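Local coordinates for Pre-mRNA-splicing factor SAD1 (Saccharomyces cerevisiae, PDB 4MSX), which promotes assembly of newly made U4 snRNA into the U4/U6 snRNP and is required for pre-mRNA splicing, although it is a catalytically inactive relative of deubiquitinases, at residues A190-A195 / S245-V250. Numbering follows the deposited sequence.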
ATOM      1  N   ALA A 190      -3.499  -2.987  13.864  1.00 32.82           N
ATOM      2  CA  ALA A 190      -3.378  -4.157  14.745  1.00 34.53           C
ATOM      3  C   ALA A 190      -3.726  -5.362  13.899  1.00 33.18           C
ATOM      4  O   ALA A 190      -3.183  -6.428  14.079  1.00 33.62           O
ATOM      5  CB  ALA A 190      -4.356  -4.055  15.988  1.00 37.98           C
ATOM      6  N   THR A 191      -4.650  -5.198  12.967  1.00 27.54           N
ATOM      7  CA  THR A 191      -5.028  -6.316  12.112  1.00 26.28           C
ATOM      8  C   THR A 191      -4.367  -6.312  10.725  1.00 31.07           C
ATOM      9  O   THR A 191      -4.085  -7.377  10.187  1.00 30.92           O
ATOM     10  CB  THR A 191      -6.566  -6.345  11.944  1.00 34.99           C
ATOM     11  OG1 THR A 191      -7.113  -6.377  13.251  1.00 33.25           O
ATOM     12  CG2 THR A 191      -7.065  -7.558  11.145  1.00 33.66           C
ATOM     13  N   TYR A 192      -4.207  -5.131  10.119  1.00 22.75           N
ATOM     14  CA  TYR A 192      -3.857  -5.084   8.706  1.00 23.83           C
ATOM     15  C   TYR A 192      -2.483  -4.392   8.410  1.00 26.17           C
ATOM     16  O   TYR A 192      -2.202  -4.027   7.237  1.00 23.91           O
ATOM     17  CB  TYR A 192      -4.997  -4.370   7.940  1.00 22.62           C
ATOM     18  CG  TYR A 192      -6.266  -5.254   7.916  1.00 25.71           C
ATOM     19  CD1 TYR A 192      -6.261  -6.501   7.296  1.00 30.13           C
ATOM     20  CD2 TYR A 192      -7.433  -4.856   8.560  1.00 31.10           C
ATOM     21  CE1 TYR A 192      -7.414  -7.317   7.268  1.00 34.92           C
ATOM     22  CE2 TYR A 192      -8.634  -5.666   8.499  1.00 29.47           C
ATOM     23  CZ  TYR A 192      -8.596  -6.890   7.871  1.00 39.40           C
ATOM     24  OH  TYR A 192      -9.751  -7.712   7.857  1.00 38.80           O
ATOM     25  N   ASP A 193      -1.627  -4.234   9.419  1.00 26.10           N
ATOM     26  CA  ASP A 193      -0.369  -3.511   9.189  1.00 28.14           C
ATOM     27  C   ASP A 193       0.465  -4.091   8.043  1.00 27.62           C
ATOM     28  O   ASP A 193       1.071  -3.309   7.252  1.00 25.74           O
ATOM     29  CB  ASP A 193       0.514  -3.414  10.432  1.00 28.27           C
ATOM     30  CG  ASP A 193       0.753  -4.768  11.111  1.00 29.74           C
ATOM     31  OD1 ASP A 193       0.295  -5.842  10.616  1.00 26.93           O
ATOM     32  OD2 ASP A 193       1.408  -4.722  12.176  1.00 32.67           O
ATOM     33  N   TYR A 194       0.471  -5.412   7.893  1.00 23.97           N
ATOM     34  CA  TYR A 194       1.242  -6.013   6.786  1.00 26.57           C
ATOM     35  C   TYR A 194       0.727  -5.558   5.412  1.00 29.08           C
ATOM     36  O   TYR A 194       1.486  -5.404   4.452  1.00 26.24           O
ATOM     37  CB  TYR A 194       1.232  -7.540   6.825  1.00 28.04           C
ATOM     38  CG  TYR A 194      -0.152  -8.126   6.649  1.00 25.25           C
ATOM     39  CD1 TYR A 194      -0.638  -8.392   5.374  1.00 24.08           C
ATOM     40  CD2 TYR A 194      -0.985  -8.324   7.736  1.00 28.94           C
ATOM     41  CE1 TYR A 194      -1.904  -8.902   5.184  1.00 28.10           C
ATOM     42  CE2 TYR A 194      -2.302  -8.800   7.558  1.00 30.51           C
ATOM     43  CZ  TYR A 194      -2.739  -9.081   6.281  1.00 31.93           C
ATOM     44  OH  TYR A 194      -4.022  -9.550   6.083  1.00 32.12           O
ATOM     45  N   ALA A 195      -0.581  -5.376   5.295  1.00 21.77           N
ATOM     46  CA  ALA A 195      -1.157  -4.918   4.052  1.00 20.57           C
ATOM     47  C   ALA A 195      -0.928  -3.425   3.881  1.00 24.78           C
ATOM     48  O   ALA A 195      -0.722  -2.964   2.756  1.00 24.37           O
ATOM     49  CB  ALA A 195      -2.733  -5.197   4.037  1.00 23.37           C
ATOM     50  N   SER A 245      -8.908   3.618   5.647  1.00 27.03           N
ATOM     51  CA  SER A 245      -9.157   2.259   6.138  1.00 27.34           C
ATOM     52  C   SER A 245      -9.061   1.361   4.926  1.00 28.13           C
ATOM     53  O   SER A 245      -9.698   1.664   3.918  1.00 30.70           O
ATOM     54  CB  SER A 245     -10.573   2.125   6.773  1.00 31.13           C
ATOM     55  OG  SER A 245     -10.848   0.729   6.990  1.00 32.00           O
ATOM     56  N   VAL A 246      -8.319   0.245   4.996  1.00 24.59           N
ATOM     57  CA  VAL A 246      -8.464  -0.733   3.915  1.00 23.47           C
ATOM     58  C   VAL A 246      -8.967  -2.111   4.392  1.00 22.19           C
ATOM     59  O   VAL A 246      -8.780  -3.114   3.701  1.00 26.53           O
ATOM     60  CB  VAL A 246      -7.130  -0.893   3.122  1.00 29.98           C
ATOM     61  CG1 VAL A 246      -6.810   0.437   2.354  1.00 29.16           C
ATOM     62  CG2 VAL A 246      -5.993  -1.295   4.102  1.00 28.05           C
ATOM     63  N   ASP A 247      -9.650  -2.120   5.538  1.00 27.79           N
ATOM     64  CA  ASP A 247     -10.213  -3.370   6.111  1.00 29.35           C
ATOM     65  C   ASP A 247     -11.090  -4.066   5.079  1.00 31.67           C
ATOM     66  O   ASP A 247     -10.941  -5.262   4.833  1.00 26.39           O
ATOM     67  CB  ASP A 247     -11.064  -3.090   7.353  1.00 32.45           C
ATOM     68  CG  ASP A 247     -10.281  -2.554   8.491  1.00 33.27           C
ATOM     69  OD1 ASP A 247      -9.162  -1.995   8.311  1.00 32.00           O
ATOM     70  OD2 ASP A 247     -10.746  -2.699   9.631  1.00 34.29           O
ATOM     71  N   ASP A 248     -12.015  -3.323   4.450  1.00 27.19           N
ATOM     72  CA  ASP A 248     -12.899  -3.971   3.483  1.00 29.00           C
ATOM     73  C   ASP A 248     -12.167  -4.490   2.256  1.00 30.22           C
ATOM     74  O   ASP A 248     -12.528  -5.539   1.721  1.00 27.72           O
ATOM     75  CB  ASP A 248     -13.982  -2.998   2.951  1.00 36.70           C
ATOM     76  CG  ASP A 248     -14.872  -3.662   1.911  1.00 39.51           C
ATOM     77  OD1 ASP A 248     -15.540  -4.666   2.314  1.00 39.63           O
ATOM     78  OD2 ASP A 248     -14.882  -3.232   0.722  1.00 36.24           O
ATOM     79  N   PHE A 249     -11.192  -3.728   1.742  1.00 24.83           N
ATOM     80  CA  PHE A 249     -10.403  -4.206   0.601  1.00 22.13           C
ATOM     81  C   PHE A 249      -9.711  -5.561   0.980  1.00 26.81           C
ATOM     82  O   PHE A 249      -9.797  -6.544   0.227  1.00 25.11           O
ATOM     83  CB  PHE A 249      -9.330  -3.168   0.178  1.00 26.60           C
ATOM     84  CG  PHE A 249      -8.402  -3.660  -0.907  1.00 29.12           C
ATOM     85  CD1 PHE A 249      -8.898  -4.011  -2.138  1.00 29.36           C
ATOM     86  CD2 PHE A 249      -7.043  -3.843  -0.661  1.00 28.68           C
ATOM     87  CE1 PHE A 249      -8.074  -4.486  -3.148  1.00 30.40           C
ATOM     88  CE2 PHE A 249      -6.197  -4.311  -1.645  1.00 32.01           C
ATOM     89  CZ  PHE A 249      -6.702  -4.623  -2.913  1.00 28.70           C
ATOM     90  N   VAL A 250      -9.058  -5.596   2.144  1.00 23.99           N
ATOM     91  CA  VAL A 250      -8.253  -6.813   2.492  1.00 23.83           C
ATOM     92  C   VAL A 250      -9.209  -7.956   2.785  1.00 29.14           C
ATOM     93  O   VAL A 250      -8.976  -9.094   2.424  1.00 28.46           O
ATOM     94  CB  VAL A 250      -7.272  -6.579   3.671  1.00 25.57           C
ATOM     95  CG1 VAL A 250      -6.519  -7.911   3.943  1.00 31.11           C
ATOM     96  CG2 VAL A 250      -6.258  -5.434   3.290  1.00 26.22           C
TER
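Tyr192 lays its ring against Asp247 and Val250, one helical turn apart on helix 247-256, and so joins that helix to helix 189-203 within the helical part of the ubiquitin-specific protease (USP) fold. No hydrogen bond crosses between 190-195 and 245-250; the contact shows how one aromatic ring can join two helices by meeting two residues obliquely from the same side of its plane. CD1 and CE1 slide past Val250, with CE1 3.5 Å from CG1. CD2 and CE2 meet Asp247, CD2 coming within 3.4 Å of OD1; the two side chains cross at about a right angle, with the carboxylate and ring planes 54° apart. Val250 divides its branches: CG1, anti to the backbone N (chi1 179°), meets Tyr192 and also approaches Tyr194 OH at 3.7 Å, while CG2 packs on Ala195 CB at 3.6 Å.

A second shell positions these groups. Asn188, just before 190-195, hydrogen-bonds Asp247 OD2 through its ND2, so the acid has a polar mate beside the aromatic ring, and Tyr192 OH reaches Lys254 NZ in a weak hydrogen bond. An alanine in place of Tyr192 would probably open a gap beside Val250 CG1 and leave the Asp247 carboxylate without its aromatic neighbour. Behind the contact, Phe249 turns to helix 222-234 and Ala195 meets Phe269 of helix 266-280, so the pair is embedded in a larger helical bundle. Helix 189-203 is kinked where the N of Tyr194 and Ala195 make no bond to the turn before, and Ala195 N has a weak bond to Tyr192 O. On the opposite side of the Tyr192 ring plane from Asp247 and Val250, Thr191 CG2 sits over the centre of the face, 3.5 Å above it.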